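Putative aldehyde dehydrogenase AldY (Bacillus subtilis, PDB 4DNG) probably oxidises aldehydes to carboxylates with NAD(+) as the electron acceptor, and may contribute to protecting cells against stress from ethanol and related compounds. Local coordinates at residues A[145-150]-A[224-229]; A[45-50]-A[219-224]; A[249-254]-A[465-470]. One frame throughout, in Å; residues are numbered along the deposited sequence.

Overall arrangement
Contacts 1 and 3 belong to the same mixed sheet, their centres 8 Å apart. Contact 1 joins its neighbouring parallel strands 135-150 and 226-231; contact 3 runs from strand 249-254, which pairs with 226-231, to the junction of helix 462-468 and strand 469-477. Contact 2, centred 10 Å from contact 1 and 18 Å from contact 3, sets helix 43-60 against the segment leading into strand 226-231, and shares P224 with contact 1. Contacts 1 and 2 cross along the chain, and both close before contact 3 opens. Together they tie N-terminal and C-terminal elements to the parallel Rossmann-type core, which carries the NAD(+) site inferred by similarity.

Contact 1 of 3, residues A[145-150]-A[224-229]; sequences GVISSI and PRLISF
I150 lies against the ring of F229 where strand 146-150 runs parallel to strand 226-229, their axes approaching to 4.7 Å. Followed outward, the isoleucine first brings CB to 3.7 Å from S228 O, with F229 CD1 also beside it. With CG1 anti to the carbonyl carbon (chi1 -59°), CG2 falls anti to the backbone N and reaches the edge of the F229 ring in its plane, 3.7 Å from CD1. The other branch passes S228 O with CG1, and its end, CD1, lies more loosely by I227 CG2; the same methyl packs on L219.

Four hydrogen bonds join the backbones, three of them in the alternating parallel pattern; at the start R225 N, not L226 N, donates to V146 O. S148 supplies two, flanking I227: its N donates to L226 O, and its O accepts from S228 N at 2.7 Å in a nearly straight bond (168°). I227 CA adds a CA-H...O contact to the same oxygen. Beyond these, I150 N donates to S228 O in a more bent bond (145°).

On one face of the sheet I147 and L226 lie side by side, with CG2 of I147 4.0 Å from CD2 of L226. On the other, S148 CB rests 3.7 Å from P224 CB and also meets CD1 of I227. Helix 43-60 touches this region through F50, and helix 233-246 packs on I227 and F229.

The buried serine hydroxyls find partners away from the pair: S148 OG at M218 O, S149 OG at H176 and S228 OG at S163. Polar groups are thus satisfied inside an apolar layer, as suits central strands of a Rossmann-type sheet, and F229 abuts V235 of the NAD(+) site inferred by similarity.

Contact 2 of 3, residues A[45-50]-A[219-224]; sequences QLEDAF and LTNPIP
The ring of F50 packs against P224 and N221, and nearly all of this contact gathers round it. The proline crosses the phenylalanine at about a right angle and sets CD over one face in a CH-pi contact, 4.2 Å from the centroid of the F50 ring and displaced toward the rim. P224 CG comes nearer to a single ring atom, 3.7 Å from F50 CE1. N221 slides past the ring in the opposite direction, its amide plane turned 44° from that of the ring; ND2 approaches F50 CD2 obliquely to 3.5 Å. At the base of the side chain, I223 CG1 lies 4.2 Å from F50 CB, while E47 merely brushes the asparagine amide with CG.

The amide is held from its other end. With CG anti to the backbone N (chi1 -168°), N221 OD1 accepts from I223 N at 2.9 Å, in the plane of the carbonyl, closing an Asx turn. That bond fixes the rotation of the amide and leaves the nitrogen on the F50 side. Farther out, K248 NZ binds both N221 O and P224 O, and F50 also packs on V146, S148 and V175. An alanine in place of F50 would probably open a gap between helix 43-60 and the sheet, leaving P224 CD and the N221 amide without the ring they pack on.

No hydrogen bond spans the two segments: helix 43-60 is attached by apolar and CH-pi packing to a turn braced by its Asx bond and by K248, just before strand 226-231.

Contact 3 of 3, residues A[249-254]-A[465-470]; sequences RMALEL and VEEFTV
R249 presents the edge of its guanidinium to the backbone carbonyls of E467 and T469, where helix 462-468 gives way to strand 469-477. E467 O lies in the plane of the group and T469 O is tilted 17° from it, so both hydrogen-bonded oxygens lie at the rim. NH1 carries the main grip, donating to E467 O at 2.6 Å in an almost straight bond (175°) and to T469 O at 2.7 Å. NE adds a weak, long bond to E467 O. Seen from the acceptor, NH1 stands well above the E467 carbonyl plane, 71° out of it, and it is above the plane of the T469 carbonyl as well.

The other flat group is the carboxylate of E467. The glutamate chain, extended beyond CG, carries OE2 to A251 CB, which it touches at 3.6 Å in a van der Waals contact. R249 CB packs on L226, and the arginine side chain also touches L144; F468 packs on L226 as well, from the other segment.

The turn has its own fastening: T469 OG1 donates to V465 O at 2.6 Å, and F468 O accepts from N172 ND2. On the arginine side, backbone bonds hold R249 to R225 and I227, around the start of the neighbouring strand 226-231. E253, predicted to be an active-site residue, lies farther along strand 249-254, and M250 packs on M250 of the second subunit.

One cationic group thus bridges two uncharged carbonyl oxygens; its positive charge would be expected to strengthen both bonds, linking the C-terminal helix-to-strand junction to strand 249-254, at the end of the Rossmann-type sheet within this chain.

Contact 1 of 3, residues A[145-150]-A[224-229]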
loop_
_atom_site.group_PDB
_atom_site.type_symbol
_atom_site.label_atom_id
_atom_site.label_comp_id
_atom_site.label_asym_id
_atom_site.label_seq_id
_atom_site.Cartn_x
_atom_site.Cartn_y
_atom_site.Cartn_z
ATOM N N GLY A 145 -2.861 8.695 -11.798
ATOM C CA GLY A 145 -2.535 8.385 -13.188
ATOM C C GLY A 145 -3.537 7.401 -13.776
ATOM O O GLY A 145 -4.747 7.681 -13.838
ATOM N N VAL A 146 -3.052 6.244 -14.195
ATOM C CA VAL A 146 -3.908 5.273 -14.873
ATOM C C VAL A 146 -4.213 4.106 -13.957
ATOM O O VAL A 146 -3.297 3.483 -13.434
ATOM C CB VAL A 146 -3.261 4.740 -16.158
ATOM C CG1 VAL A 146 -4.143 3.665 -16.781
ATOM C CG2 VAL A 146 -2.999 5.887 -17.128
ATOM N N ILE A 147 -5.501 3.809 -13.791
ATOM C CA ILE A 147 -5.968 2.792 -12.851
ATOM C C ILE A 147 -6.262 1.523 -13.658
ATOM O O ILE A 147 -6.939 1.599 -14.693
ATOM C CB ILE A 147 -7.285 3.239 -12.152
ATOM C CG1 ILE A 147 -7.175 4.651 -11.536
ATOM C CG2 ILE A 147 -7.766 2.212 -11.130
ATOM C CD1 ILE A 147 -6.093 4.814 -10.484
ATOM N N SER A 148 -5.746 0.379 -13.185
ATOM C CA SER A 148 -6.142 -0.934 -13.672
ATOM C C SER A 148 -7.197 -1.540 -12.750
ATOM O O SER A 148 -6.950 -1.801 -11.559
ATOM C CB SER A 148 -4.953 -1.871 -13.803
ATOM O OG SER A 148 -5.233 -2.904 -14.738
ATOM N N SER A 149 -8.364 -1.791 -13.327
ATOM C CA SER A 149 -9.553 -2.175 -12.564
ATOM C C SER A 149 -10.121 -3.502 -13.062
ATOM O O SER A 149 -10.345 -3.657 -14.263
ATOM C CB SER A 149 -10.586 -1.068 -12.701
ATOM O OG SER A 149 -11.823 -1.461 -12.174
ATOM N N ILE A 150 -10.326 -4.447 -12.135
ATOM C CA ILE A 150 -10.786 -5.805 -12.430
ATOM C C ILE A 150 -11.923 -6.182 -11.491
ATOM O O ILE A 150 -11.792 -6.065 -10.266
ATOM C CB ILE A 150 -9.663 -6.837 -12.227
ATOM C CG1 ILE A 150 -8.464 -6.518 -13.123
ATOM C CG2 ILE A 150 -10.167 -8.278 -12.443
ATOM C CD1 ILE A 150 -7.180 -7.181 -12.675
ATOM N N PRO A 224 -0.201 1.310 -15.486
ATOM C CA PRO A 224 -1.135 1.694 -14.428
ATOM C C PRO A 224 -0.469 1.796 -13.082
ATOM O O PRO A 224 0.412 0.981 -12.784
ATOM C CB PRO A 224 -2.137 0.517 -14.392
ATOM C CG PRO A 224 -1.397 -0.640 -14.947
ATOM C CD PRO A 224 -0.458 -0.060 -15.981
ATOM N N ARG A 225 -0.917 2.742 -12.252
ATOM C CA ARG A 225 -0.295 2.950 -10.937
ATOM C C ARG A 225 -1.066 2.363 -9.755
ATOM O O ARG A 225 -0.557 2.322 -8.635
ATOM C CB ARG A 225 0.051 4.414 -10.730
ATOM C CG ARG A 225 1.434 4.746 -11.245
ATOM C CD ARG A 225 1.653 6.238 -11.389
ATOM N NE ARG A 225 2.557 6.502 -12.514
ATOM C CZ ARG A 225 3.676 7.220 -12.448
ATOM N NH1 ARG A 225 4.050 7.788 -11.307
ATOM N NH2 ARG A 225 4.417 7.387 -13.539
ATOM N N LEU A 226 -2.280 1.876 -10.024
ATOM C CA LEU A 226 -3.052 1.109 -9.045
ATOM C C LEU A 226 -3.760 -0.050 -9.721
ATOM O O LEU A 226 -4.336 0.122 -10.806
ATOM C CB LEU A 226 -4.066 1.994 -8.350
ATOM C CG LEU A 226 -5.124 1.362 -7.453
ATOM C CD1 LEU A 226 -4.633 1.187 -6.044
ATOM C CD2 LEU A 226 -6.329 2.267 -7.430
ATOM N N ILE A 227 -3.679 -1.225 -9.090
ATOM C CA ILE A 227 -4.487 -2.378 -9.442
ATOM C C ILE A 227 -5.587 -2.466 -8.411
ATOM O O ILE A 227 -5.322 -2.554 -7.211
ATOM C CB ILE A 227 -3.752 -3.734 -9.349
ATOM C CG1 ILE A 227 -2.338 -3.691 -9.930
ATOM C CG2 ILE A 227 -4.581 -4.821 -10.035
ATOM C CD1 ILE A 227 -2.307 -3.347 -11.393
ATOM N N SER A 228 -6.815 -2.472 -8.900
ATOM C CA SER A 228 -8.007 -2.655 -8.099
ATOM C C SER A 228 -8.572 -4.039 -8.466
ATOM O O SER A 228 -8.816 -4.301 -9.637
ATOM C CB SER A 228 -8.994 -1.529 -8.443
ATOM O OG SER A 228 -10.208 -1.690 -7.751
ATOM N N PHE A 229 -8.750 -4.922 -7.479
ATOM C CA PHE A 229 -9.183 -6.309 -7.712
ATOM C C PHE A 229 -10.115 -6.812 -6.609
ATOM O O PHE A 229 -9.894 -6.541 -5.421
ATOM C CB PHE A 229 -7.951 -7.235 -7.820
ATOM C CG PHE A 229 -8.279 -8.718 -7.941
ATOM C CD1 PHE A 229 -8.703 -9.263 -9.148
ATOM C CD2 PHE A 229 -8.123 -9.572 -6.856
ATOM C CE1 PHE A 229 -9.001 -10.622 -9.265
ATOM C CE2 PHE A 229 -8.410 -10.931 -6.962
ATOM C CZ PHE A 229 -8.858 -11.456 -8.172
#

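Contact 2 of 3, residues A[45-50]-A[219-224]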
loop_
_atom_site.group_PDB
_atom_site.type_symbol
_atom_site.label_atom_id
_atom_site.label_comp_id
_atom_site.label_asym_id
_atom_site.label_seq_id
_atom_site.Cartn_x
_atom_site.Cartn_y
_atom_site.Cartn_z
ATOM N N GLN A 45 -4.547 -5.218 -28.117
ATOM C CA GLN A 45 -5.624 -4.244 -27.858
ATOM C C GLN A 45 -5.588 -3.649 -26.426
ATOM O O GLN A 45 -5.829 -2.443 -26.227
ATOM C CB GLN A 45 -6.992 -4.886 -28.125
ATOM C CG GLN A 45 -7.318 -5.092 -29.597
ATOM C CD GLN A 45 -8.702 -5.669 -29.815
ATOM O OE1 GLN A 45 -8.916 -6.872 -29.670
ATOM N NE2 GLN A 45 -9.649 -4.813 -30.182
ATOM N N LEU A 46 -5.292 -4.501 -25.444
ATOM C CA LEU A 46 -5.156 -4.065 -24.044
ATOM C C LEU A 46 -4.007 -3.088 -23.907
ATOM O O LEU A 46 -4.170 -2.018 -23.324
ATOM C CB LEU A 46 -4.977 -5.259 -23.086
ATOM C CG LEU A 46 -4.874 -5.041 -21.569
ATOM C CD1 LEU A 46 -6.121 -4.380 -20.998
ATOM C CD2 LEU A 46 -4.580 -6.358 -20.854
ATOM N N GLU A 47 -2.852 -3.445 -24.463
ATOM C CA GLU A 47 -1.713 -2.519 -24.480
ATOM C C GLU A 47 -2.045 -1.197 -25.181
ATOM O O GLU A 47 -1.698 -0.149 -24.656
ATOM C CB GLU A 47 -0.459 -3.162 -25.057
ATOM C CG GLU A 47 0.063 -4.332 -24.242
ATOM C CD GLU A 47 0.716 -5.409 -25.101
ATOM O OE1 GLU A 47 0.497 -5.413 -26.329
ATOM O OE2 GLU A 47 1.439 -6.268 -24.561
ATOM N N ASP A 48 -2.722 -1.221 -26.333
ATOM C CA ASP A 48 -3.213 0.043 -26.914
ATOM C C ASP A 48 -4.021 0.842 -25.873
ATOM O O ASP A 48 -3.781 2.037 -25.663
ATOM C CB ASP A 48 -4.081 -0.187 -28.150
ATOM C CG ASP A 48 -3.311 -0.755 -29.330
ATOM O OD1 ASP A 48 -2.059 -0.785 -29.304
ATOM O OD2 ASP A 48 -3.985 -1.174 -30.295
ATOM N N ALA A 49 -4.953 0.156 -25.210
ATOM C CA ALA A 49 -5.864 0.764 -24.249
ATOM C C ALA A 49 -5.141 1.425 -23.079
ATOM O O ALA A 49 -5.453 2.560 -22.718
ATOM C CB ALA A 49 -6.859 -0.269 -23.758
ATOM N N PHE A 50 -4.179 0.723 -22.487
ATOM C CA PHE A 50 -3.307 1.354 -21.500
ATOM C C PHE A 50 -2.565 2.590 -22.062
ATOM O O PHE A 50 -2.540 3.636 -21.415
ATOM C CB PHE A 50 -2.338 0.333 -20.895
ATOM C CG PHE A 50 -2.938 -0.467 -19.759
ATOM C CD1 PHE A 50 -3.450 0.177 -18.635
ATOM C CD2 PHE A 50 -2.998 -1.863 -19.816
ATOM C CE1 PHE A 50 -4.000 -0.540 -17.578
ATOM C CE2 PHE A 50 -3.563 -2.582 -18.768
ATOM C CZ PHE A 50 -4.061 -1.920 -17.637
ATOM N N LEU A 219 -1.854 -6.645 -15.132
ATOM C CA LEU A 219 -1.017 -6.642 -13.961
ATOM C C LEU A 219 0.385 -6.157 -14.271
ATOM O O LEU A 219 0.982 -5.410 -13.487
ATOM C CB LEU A 219 -0.949 -8.054 -13.373
ATOM C CG LEU A 219 -2.228 -8.846 -13.030
ATOM C CD1 LEU A 219 -1.894 -10.102 -12.218
ATOM C CD2 LEU A 219 -3.251 -8.002 -12.290
ATOM N N THR A 220 0.893 -6.574 -15.424
ATOM C CA THR A 220 2.305 -6.437 -15.801
ATOM C C THR A 220 2.619 -5.137 -16.540
ATOM O O THR A 220 3.773 -4.694 -16.607
ATOM C CB THR A 220 2.693 -7.579 -16.758
ATOM O OG1 THR A 220 2.565 -8.834 -16.078
ATOM C CG2 THR A 220 4.134 -7.423 -17.185
ATOM N N ASN A 221 1.601 -4.553 -17.154
ATOM C CA ASN A 221 1.825 -3.385 -17.946
ATOM C C ASN A 221 2.446 -2.349 -17.015
ATOM O O ASN A 221 1.933 -2.126 -15.903
ATOM C CB ASN A 221 0.517 -2.891 -18.571
ATOM C CG ASN A 221 0.749 -1.833 -19.633
ATOM O OD1 ASN A 221 1.324 -0.791 -19.352
ATOM N ND2 ASN A 221 0.310 -2.096 -20.849
ATOM N N PRO A 222 3.586 -1.759 -17.432
ATOM C CA PRO A 222 4.220 -0.770 -16.555
ATOM C C PRO A 222 3.343 0.449 -16.309
ATOM O O PRO A 222 3.486 1.066 -15.252
ATOM C CB PRO A 222 5.519 -0.371 -17.288
ATOM C CG PRO A 222 5.574 -1.174 -18.549
ATOM C CD PRO A 222 4.470 -2.203 -18.527
ATOM N N ILE A 223 2.433 0.776 -17.241
ATOM C CA ILE A 223 1.576 1.979 -17.101
ATOM C C ILE A 223 0.794 2.175 -15.774
ATOM O O ILE A 223 1.070 3.117 -15.034
ATOM C CB ILE A 223 0.575 2.168 -18.260
ATOM C CG1 ILE A 223 1.260 2.119 -19.648
ATOM C CG2 ILE A 223 -0.202 3.472 -18.053
ATOM C CD1 ILE A 223 2.398 3.084 -19.871
ATOM N N PRO A 224 -0.201 1.310 -15.486
ATOM C CA PRO A 224 -1.135 1.694 -14.428
ATOM C C PRO A 224 -0.469 1.796 -13.082
ATOM O O PRO A 224 0.412 0.981 -12.784
ATOM C CB PRO A 224 -2.137 0.517 -14.392
ATOM C CG PRO A 224 -1.397 -0.640 -14.947
ATOM C CD PRO A 224 -0.458 -0.060 -15.981
#

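Contact 3 of 3, residues A[249-254]-A[465-470]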
loop_
_atom_site.group_PDB
_atom_site.type_symbol
_atom_site.label_atom_id
_atom_site.label_comp_id
_atom_site.label_asym_id
_atom_site.label_seq_id
_atom_site.Cartn_x
_atom_site.Cartn_y
_atom_site.Cartn_z
ATOM N N ARG A 249 0.300 0.617 -6.370
ATOM C CA ARG A 249 -0.648 0.523 -5.265
ATOM C C ARG A 249 -1.655 -0.599 -5.557
ATOM O O ARG A 249 -1.791 -1.026 -6.685
ATOM C CB ARG A 249 -1.360 1.866 -5.020
ATOM C CG ARG A 249 -0.419 3.042 -4.807
ATOM C CD ARG A 249 -0.869 3.913 -3.646
ATOM N NE ARG A 249 -1.948 4.830 -4.007
ATOM C CZ ARG A 249 -1.810 6.147 -4.163
ATOM N NH1 ARG A 249 -2.866 6.876 -4.495
ATOM N NH2 ARG A 249 -0.636 6.744 -3.990
ATOM N N MET A 250 -2.342 -1.100 -4.540
ATOM C CA MET A 250 -3.245 -2.195 -4.753
ATOM C C MET A 250 -4.437 -2.201 -3.798
ATOM O O MET A 250 -4.287 -2.223 -2.589
ATOM C CB MET A 250 -2.477 -3.529 -4.833
ATOM C CG MET A 250 -2.057 -4.195 -3.544
ATOM S SD MET A 250 -0.856 -5.486 -3.923
ATOM C CE MET A 250 0.680 -4.696 -3.451
ATOM N N ALA A 251 -5.632 -2.128 -4.367
ATOM C CA ALA A 251 -6.864 -2.210 -3.592
ATOM C C ALA A 251 -7.449 -3.586 -3.848
ATOM O O ALA A 251 -8.205 -3.800 -4.791
ATOM C CB ALA A 251 -7.847 -1.116 -4.016
ATOM N N LEU A 252 -7.061 -4.523 -3.008
ATOM C CA LEU A 252 -7.472 -5.892 -3.140
ATOM C C LEU A 252 -8.625 -6.203 -2.191
ATOM O O LEU A 252 -8.613 -5.799 -1.036
ATOM C CB LEU A 252 -6.274 -6.813 -2.875
ATOM C CG LEU A 252 -5.043 -6.622 -3.754
ATOM C CD1 LEU A 252 -4.027 -7.729 -3.488
ATOM C CD2 LEU A 252 -5.403 -6.568 -5.245
ATOM N N GLU A 253 -9.637 -6.901 -2.690
ATOM C CA GLU A 253 -10.709 -7.422 -1.832
ATOM C C GLU A 253 -10.848 -8.920 -2.060
ATOM O O GLU A 253 -11.089 -9.382 -3.187
ATOM C CB GLU A 253 -12.015 -6.697 -2.115
ATOM C CG GLU A 253 -13.169 -7.129 -1.234
ATOM C CD GLU A 253 -14.093 -5.975 -0.904
ATOM O OE1 GLU A 253 -15.327 -6.139 -1.061
ATOM O OE2 GLU A 253 -13.575 -4.912 -0.490
ATOM N N LEU A 254 -10.677 -9.687 -0.998
ATOM C CA LEU A 254 -10.463 -11.129 -1.155
ATOM C C LEU A 254 -11.386 -11.956 -0.274
ATOM O O LEU A 254 -11.693 -11.574 0.857
ATOM C CB LEU A 254 -8.979 -11.468 -0.879
ATOM C CG LEU A 254 -7.983 -10.610 -1.675
ATOM C CD1 LEU A 254 -6.572 -10.760 -1.165
ATOM C CD2 LEU A 254 -8.015 -10.926 -3.168
ATOM N N VAL A 465 -10.128 9.091 -1.362
ATOM C CA VAL A 465 -9.385 10.193 -1.992
ATOM C C VAL A 465 -7.876 9.940 -1.949
ATOM O O VAL A 465 -7.200 10.091 -2.959
ATOM C CB VAL A 465 -9.781 11.571 -1.376
ATOM C CG1 VAL A 465 -8.728 12.641 -1.620
ATOM C CG2 VAL A 465 -11.128 12.031 -1.925
ATOM N N GLU A 466 -7.358 9.521 -0.795
ATOM C CA GLU A 466 -5.940 9.158 -0.669
ATOM C C GLU A 466 -5.571 8.010 -1.613
ATOM O O GLU A 466 -4.464 7.986 -2.131
ATOM C CB GLU A 466 -5.558 8.757 0.770
ATOM C CG GLU A 466 -6.053 9.660 1.900
ATOM C CD GLU A 466 -5.474 11.073 1.877
ATOM O OE1 GLU A 466 -4.305 11.266 1.465
ATOM O OE2 GLU A 466 -6.199 12.005 2.292
ATOM N N GLU A 467 -6.498 7.070 -1.835
ATOM C CA GLU A 467 -6.204 5.862 -2.622
ATOM C C GLU A 467 -6.014 6.193 -4.087
ATOM O O GLU A 467 -5.160 5.612 -4.747
ATOM C CB GLU A 467 -7.291 4.784 -2.462
ATOM C CG GLU A 467 -7.135 3.846 -1.265
ATOM C CD GLU A 467 -8.245 2.788 -1.187
ATOM O OE1 GLU A 467 -9.157 2.924 -0.336
ATOM O OE2 GLU A 467 -8.221 1.819 -1.981
ATOM N N PHE A 468 -6.782 7.158 -4.579
ATOM C CA PHE A 468 -6.795 7.493 -6.007
ATOM C C PHE A 468 -6.068 8.790 -6.316
ATOM O O PHE A 468 -6.083 9.267 -7.452
ATOM C CB PHE A 468 -8.238 7.514 -6.541
ATOM C CG PHE A 468 -8.877 6.153 -6.562
ATOM C CD1 PHE A 468 -8.741 5.324 -7.672
ATOM C CD2 PHE A 468 -9.579 5.683 -5.454
ATOM C CE1 PHE A 468 -9.311 4.057 -7.690
ATOM C CE2 PHE A 468 -10.144 4.423 -5.464
ATOM C CZ PHE A 468 -10.008 3.606 -6.583
ATOM N N THR A 469 -5.415 9.361 -5.310
ATOM C CA THR A 469 -4.593 10.549 -5.551
ATOM C C THR A 469 -3.219 10.376 -4.993
ATOM O O THR A 469 -3.009 9.541 -4.108
ATOM C CB THR A 469 -5.195 11.831 -4.946
ATOM O OG1 THR A 469 -5.228 11.730 -3.510
ATOM C CG2 THR A 469 -6.599 12.079 -5.507
ATOM N N VAL A 470 -2.283 11.171 -5.511
ATOM C CA VAL A 470 -0.956 11.254 -4.917
ATOM C C VAL A 470 -0.728 12.569 -4.148
ATOM O O VAL A 470 -1.297 13.631 -4.448
ATOM C CB VAL A 470 0.136 10.976 -5.956
ATOM C CG1 VAL A 470 0.382 12.196 -6.832
ATOM C CG2 VAL A 470 1.414 10.514 -5.267
#